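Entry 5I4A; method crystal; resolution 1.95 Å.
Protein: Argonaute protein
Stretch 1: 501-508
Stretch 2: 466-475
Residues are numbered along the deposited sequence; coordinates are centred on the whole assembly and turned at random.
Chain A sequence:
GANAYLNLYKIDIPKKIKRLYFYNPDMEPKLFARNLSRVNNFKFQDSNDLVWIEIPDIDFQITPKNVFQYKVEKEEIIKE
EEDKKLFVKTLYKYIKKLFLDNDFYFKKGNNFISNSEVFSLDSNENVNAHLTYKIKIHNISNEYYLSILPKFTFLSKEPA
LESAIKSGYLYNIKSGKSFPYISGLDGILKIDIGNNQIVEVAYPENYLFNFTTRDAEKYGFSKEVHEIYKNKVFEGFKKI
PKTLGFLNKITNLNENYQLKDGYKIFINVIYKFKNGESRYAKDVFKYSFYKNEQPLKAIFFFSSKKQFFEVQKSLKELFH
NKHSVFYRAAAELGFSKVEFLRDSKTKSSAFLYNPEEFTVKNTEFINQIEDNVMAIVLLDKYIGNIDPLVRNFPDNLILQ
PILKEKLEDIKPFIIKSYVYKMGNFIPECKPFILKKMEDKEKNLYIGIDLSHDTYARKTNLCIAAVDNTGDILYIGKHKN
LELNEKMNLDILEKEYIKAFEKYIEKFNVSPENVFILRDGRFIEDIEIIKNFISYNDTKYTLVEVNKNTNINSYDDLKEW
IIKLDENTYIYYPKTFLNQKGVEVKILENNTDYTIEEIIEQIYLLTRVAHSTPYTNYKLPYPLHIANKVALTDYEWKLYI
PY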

ATOM      1  N   GLU A 501      15.556  21.937   6.761  1.00 41.72           N
ATOM      2  CA  GLU A 501      15.582  23.109   7.628  1.00 41.71           C
ATOM      3  C   GLU A 501      14.800  22.862   8.913  1.00 51.87           C
ATOM      4  O   GLU A 501      15.194  23.333   9.986  1.00 48.09           O
ATOM      5  CB  GLU A 501      15.029  24.322   6.882  1.00 54.39           C
ATOM      6  CG  GLU A 501      15.743  25.623   7.211  1.00 63.15           C
ATOM      7  CD  GLU A 501      17.217  25.573   6.861  1.00 63.74           C
ATOM      8  OE1 GLU A 501      17.550  25.095   5.756  1.00 64.70           O
ATOM      9  OE2 GLU A 501      18.041  25.995   7.697  1.00 64.35           O
ATOM     10  N   LYS A 502      13.689  22.121   8.821  1.00 43.83           N
ATOM     11  CA  LYS A 502      12.905  21.786  10.007  1.00 46.59           C
ATOM     12  C   LYS A 502      13.739  21.027  11.031  1.00 47.64           C
ATOM     13  O   LYS A 502      13.667  21.310  12.233  1.00 49.56           O
ATOM     14  CB  LYS A 502      11.679  20.967   9.606  1.00 53.36           C
ATOM     15  CG  LYS A 502      10.704  21.708   8.708  1.00 50.97           C
ATOM     16  CD  LYS A 502      10.024  22.831   9.460  1.00 53.47           C
ATOM     17  CE  LYS A 502       9.150  23.673   8.549  1.00 48.42           C
ATOM     18  NZ  LYS A 502       8.580  24.830   9.286  1.00 51.06           N
ATOM     19  N   TYR A 503      14.525  20.048  10.575  1.00 40.20           N
ATOM     20  CA  TYR A 503      15.420  19.329  11.476  1.00 39.96           C
ATOM     21  C   TYR A 503      16.380  20.292  12.162  1.00 40.11           C
ATOM     22  O   TYR A 503      16.478  20.322  13.394  1.00 39.82           O
ATOM     23  CB  TYR A 503      16.191  18.252  10.705  1.00 40.07           C
ATOM     24  CG  TYR A 503      17.086  17.384  11.568  1.00 39.82           C
ATOM     25  CD1 TYR A 503      18.326  17.841  12.005  1.00 43.96           C
ATOM     26  CD2 TYR A 503      16.697  16.101  11.937  1.00 39.42           C
ATOM     27  CE1 TYR A 503      19.144  17.053  12.791  1.00 39.77           C
ATOM     28  CE2 TYR A 503      17.515  15.303  12.722  1.00 39.52           C
ATOM     29  CZ  TYR A 503      18.737  15.786  13.145  1.00 46.76           C
ATOM     30  OH  TYR A 503      19.556  15.003  13.926  1.00 47.10           O
ATOM     31  N   ILE A 504      17.111  21.079  11.368  1.00 40.57           N
ATOM     32  CA  ILE A 504      17.979  22.115  11.925  1.00 50.13           C
ATOM     33  C   ILE A 504      17.181  23.015  12.859  1.00 55.02           C
ATOM     34  O   ILE A 504      17.620  23.339  13.968  1.00 55.00           O
ATOM     35  CB  ILE A 504      18.634  22.927  10.795  1.00 49.54           C
ATOM     36  CG1 ILE A 504      19.334  22.003   9.797  1.00 50.77           C
ATOM     37  CG2 ILE A 504      19.602  23.955  11.368  1.00 42.27           C
ATOM     38  CD1 ILE A 504      19.627  22.665   8.471  1.00 48.48           C
ATOM     39  N   GLU A 505      15.988  23.420  12.417  1.00 44.73           N
ATOM     40  CA  GLU A 505      15.119  24.250  13.241  1.00 42.95           C
ATOM     41  C   GLU A 505      14.818  23.582  14.578  1.00 51.03           C
ATOM     42  O   GLU A 505      14.728  24.257  15.610  1.00 54.26           O
ATOM     43  CB  GLU A 505      13.833  24.550  12.473  1.00 49.63           C
ATOM     44  CG  GLU A 505      12.806  25.346  13.224  1.00 42.58           C
ATOM     45  CD  GLU A 505      11.712  25.838  12.307  1.00 48.47           C
ATOM     46  OE1 GLU A 505      11.941  26.842  11.602  1.00 60.03           O
ATOM     47  OE2 GLU A 505      10.632  25.213  12.273  1.00 62.96           O
ATOM     48  N   LYS A 506      14.684  22.261  14.588  1.00 43.02           N
ATOM     49  CA  LYS A 506      14.422  21.567  15.842  1.00 45.22           C
ATOM     50  C   LYS A 506      15.689  21.220  16.609  1.00 51.95           C
ATOM     51  O   LYS A 506      15.670  21.204  17.844  1.00 45.31           O
ATOM     52  CB  LYS A 506      13.625  20.283  15.585  1.00 42.41           C
ATOM     53  CG  LYS A 506      13.307  19.508  16.865  1.00 38.35           C
ATOM     54  CD  LYS A 506      12.383  18.332  16.649  1.00 39.44           C
ATOM     55  CE  LYS A 506      11.885  17.776  17.966  1.00 37.55           C
ATOM     56  NZ  LYS A 506      10.976  16.623  17.775  1.00 37.24           N
ATOM     57  N   PHE A 507      16.780  20.891  15.917  1.00 44.30           N
ATOM     58  CA  PHE A 507      17.960  20.365  16.595  1.00 49.81           C
ATOM     59  C   PHE A 507      19.173  21.281  16.525  1.00 49.17           C
ATOM     60  O   PHE A 507      20.210  20.945  17.107  1.00 56.07           O
ATOM     61  CB  PHE A 507      18.317  18.975  16.045  1.00 39.20           C
ATOM     62  CG  PHE A 507      17.277  17.935  16.334  1.00 40.04           C
ATOM     63  CD1 PHE A 507      17.008  17.562  17.640  1.00 38.34           C
ATOM     64  CD2 PHE A 507      16.546  17.357  15.312  1.00 38.79           C
ATOM     65  CE1 PHE A 507      16.042  16.630  17.919  1.00 37.95           C
ATOM     66  CE2 PHE A 507      15.578  16.423  15.585  1.00 42.32           C
ATOM     67  CZ  PHE A 507      15.325  16.057  16.893  1.00 42.10           C
ATOM     68  N   ASN A 508      19.079  22.419  15.836  1.00 52.43           N
ATOM     69  CA  ASN A 508      20.144  23.425  15.768  1.00 58.16           C
ATOM     70  C   ASN A 508      21.463  22.855  15.243  1.00 64.30           C
ATOM     71  O   ASN A 508      22.529  23.454  15.436  1.00 66.63           O
ATOM     72  CB  ASN A 508      20.359  24.102  17.125  1.00 62.66           C
ATOM     73  CG  ASN A 508      20.971  25.486  16.992  1.00 69.46           C
ATOM     74  OD1 ASN A 508      20.553  26.285  16.153  1.00 72.75           O
ATOM     75  ND2 ASN A 508      21.985  25.769  17.805  1.00 72.98           N
TER
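Stretch 2 466-475: VDNTGDILYI

Stretch 2 enters through a type I beta turn, D467 to G470, and leaves as a strand, 472-475, that runs nearly antiparallel to helix 501-507: the angle between their N-to-C directions is 150° and their axes approach to 7.8 Å. The closest CA atoms across the contact are those of K502 and L473, 6.0 Å apart. The turn is closed by G470 N to D467 O (3.2 Å), and D467 N bonds to D471 O (3.1 Å); the positive phi of G470 (91°) suits a residue without a CB. D467 serves both the turn and the helix. Its OD1 accepts T469 OG1 (2.5 Å) and T469 N (2.8 Å), with a weak bond from D471 N (3.0 Å), while its OD2 takes a hydrogen bond from K506 NZ (2.8 Å). K506 NZ also donates to D471 OD2 (2.9 Å), so one ammonium bridges two carboxylates in paired salt bridges; the lysine, all t from chi1 to chi4, is fully extended. D471 OD1, Y503 OH and N468 ND2 are hydrogen-bonded elsewhere in the structure. The F507 ring sets its edge near D467 OD2, with CZ at 3.8 Å from that oxygen. Next to the charged cluster, L473 points toward the helix and loses more surface to it than any other residue of its stretch: its CD2 packs on K506 CD (3.4 Å), its CD1 on Y503 CD2 (3.8 Å). One turn earlier in the helix, K502 CB sits 3.6 Å from L473 O, and K502 CG 3.6 Å from Y474 CB, so the lysine's aliphatic part lies against L473 and Y474 while its NZ makes a long salt bridge to E505 OE2 (3.6 Å). Within the helix, K506 N bonds to K502 O (2.7 Å); N508, with positive phi, ends the helical run.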

ATOM      1  N   VAL A 466      10.552  12.718   9.785  1.00 29.91           N
ATOM      2  CA  VAL A 466      10.380  12.439  11.206  1.00 25.52           C
ATOM      3  C   VAL A 466      11.750  12.249  11.846  1.00 37.12           C
ATOM      4  O   VAL A 466      12.756  12.033  11.167  1.00 38.61           O
ATOM      5  CB  VAL A 466       9.507  11.189  11.477  1.00 27.35           C
ATOM      6  CG1 VAL A 466       8.197  11.243  10.694  1.00 27.49           C
ATOM      7  CG2 VAL A 466      10.279   9.918  11.162  1.00 32.35           C
ATOM      8  N   ASP A 467      11.776  12.316  13.178  1.00 30.39           N
ATOM      9  CA  ASP A 467      12.997  12.090  13.933  1.00 30.21           C
ATOM     10  C   ASP A 467      12.987  10.682  14.530  1.00 36.36           C
ATOM     11  O   ASP A 467      12.091   9.873  14.266  1.00 38.01           O
ATOM     12  CB  ASP A 467      13.185  13.182  15.000  1.00 29.18           C
ATOM     13  CG  ASP A 467      12.124  13.155  16.102  1.00 28.60           C
ATOM     14  OD1 ASP A 467      11.441  12.130  16.301  1.00 36.70           O
ATOM     15  OD2 ASP A 467      11.991  14.183  16.800  1.00 37.49           O
ATOM     16  N   ASN A 468      13.990  10.391  15.363  1.00 33.09           N
ATOM     17  CA  ASN A 468      14.146   9.055  15.930  1.00 33.95           C
ATOM     18  C   ASN A 468      13.034   8.695  16.906  1.00 30.65           C
ATOM     19  O   ASN A 468      12.851   7.510  17.204  1.00 28.09           O
ATOM     20  CB  ASN A 468      15.499   8.947  16.633  1.00 39.43           C
ATOM     21  CG  ASN A 468      15.549   9.745  17.921  1.00 29.78           C
ATOM     22  OD1 ASN A 468      15.405  10.967  17.915  1.00 30.66           O
ATOM     23  ND2 ASN A 468      15.755   9.055  19.035  1.00 29.70           N
ATOM     24  N   THR A 469      12.299   9.682  17.415  1.00 35.08           N
ATOM     25  CA  THR A 469      11.226   9.447  18.369  1.00 27.52           C
ATOM     26  C   THR A 469       9.862   9.310  17.711  1.00 32.34           C
ATOM     27  O   THR A 469       8.882   9.016  18.404  1.00 37.36           O
ATOM     28  CB  THR A 469      11.164  10.588  19.390  1.00 39.27           C
ATOM     29  OG1 THR A 469      10.757  11.794  18.731  1.00 33.96           O
ATOM     30  CG2 THR A 469      12.524  10.806  20.028  1.00 28.71           C
ATOM     31  N   GLY A 470       9.769   9.519  16.403  1.00 28.77           N
ATOM     32  CA  GLY A 470       8.493   9.507  15.726  1.00 29.79           C
ATOM     33  C   GLY A 470       7.813  10.854  15.622  1.00 28.86           C
ATOM     34  O   GLY A 470       6.722  10.932  15.044  1.00 26.92           O
ATOM     35  N   ASP A 471       8.408  11.912  16.170  1.00 30.77           N
ATOM     36  CA  ASP A 471       7.871  13.250  15.964  1.00 30.67           C
ATOM     37  C   ASP A 471       7.935  13.606  14.487  1.00 31.28           C
ATOM     38  O   ASP A 471       8.958  13.396  13.831  1.00 28.57           O
ATOM     39  CB  ASP A 471       8.649  14.281  16.783  1.00 32.21           C
ATOM     40  CG  ASP A 471       8.228  14.313  18.238  1.00 42.95           C
ATOM     41  OD1 ASP A 471       7.220  13.660  18.584  1.00 39.17           O
ATOM     42  OD2 ASP A 471       8.901  15.001  19.033  1.00 63.43           O
ATOM     43  N   ILE A 472       6.839  14.145  13.964  1.00 27.57           N
ATOM     44  CA  ILE A 472       6.794  14.552  12.565  1.00 24.89           C
ATOM     45  C   ILE A 472       7.416  15.936  12.446  1.00 34.03           C
ATOM     46  O   ILE A 472       6.921  16.904  13.034  1.00 36.56           O
ATOM     47  CB  ILE A 472       5.358  14.536  12.030  1.00 29.94           C
ATOM     48  CG1 ILE A 472       4.774  13.131  12.165  1.00 24.96           C
ATOM     49  CG2 ILE A 472       5.325  14.989  10.580  1.00 30.74           C
ATOM     50  CD1 ILE A 472       3.348  13.029  11.716  1.00 28.53           C
ATOM     51  N   LEU A 473       8.510  16.029  11.690  1.00 29.10           N
ATOM     52  CA  LEU A 473       9.214  17.295  11.534  1.00 26.21           C
ATOM     53  C   LEU A 473       8.585  18.173  10.467  1.00 34.75           C
ATOM     54  O   LEU A 473       8.585  19.402  10.604  1.00 46.52           O
ATOM     55  CB  LEU A 473      10.681  17.036  11.190  1.00 28.93           C
ATOM     56  CG  LEU A 473      11.487  16.406  12.318  1.00 33.68           C
ATOM     57  CD1 LEU A 473      12.888  16.063  11.861  1.00 27.45           C
ATOM     58  CD2 LEU A 473      11.525  17.374  13.470  1.00 40.14           C
ATOM     59  N   TYR A 474       8.046  17.571   9.412  1.00 29.85           N
ATOM     60  CA  TYR A 474       7.555  18.334   8.275  1.00 40.33           C
ATOM     61  C   TYR A 474       6.772  17.410   7.357  1.00 28.42           C
ATOM     62  O   TYR A 474       7.102  16.228   7.217  1.00 28.17           O
ATOM     63  CB  TYR A 474       8.711  18.991   7.506  1.00 38.04           C
ATOM     64  CG  TYR A 474       8.292  19.681   6.227  1.00 42.01           C
ATOM     65  CD1 TYR A 474       7.787  20.975   6.246  1.00 40.53           C
ATOM     66  CD2 TYR A 474       8.399  19.035   5.003  1.00 42.80           C
ATOM     67  CE1 TYR A 474       7.398  21.604   5.080  1.00 36.42           C
ATOM     68  CE2 TYR A 474       8.014  19.656   3.833  1.00 42.02           C
ATOM     69  CZ  TYR A 474       7.515  20.940   3.877  1.00 49.88           C
ATOM     70  OH  TYR A 474       7.129  21.560   2.713  1.00 44.18           O
ATOM     71  N   ILE A 475       5.736  17.967   6.737  1.00 29.00           N
ATOM     72  CA  ILE A 475       4.977  17.305   5.683  1.00 29.62           C
ATOM     73  C   ILE A 475       4.777  18.307   4.555  1.00 33.28           C
ATOM     74  O   ILE A 475       4.342  19.438   4.796  1.00 35.71           O
ATOM     75  CB  ILE A 475       3.616  16.785   6.184  1.00 29.25           C
ATOM     76  CG1 ILE A 475       3.802  15.793   7.332  1.00 28.33           C
ATOM     77  CG2 ILE A 475       2.840  16.133   5.046  1.00 31.50           C
ATOM     78  CD1 ILE A 475       2.497  15.289   7.915  1.00 28.04           C
TER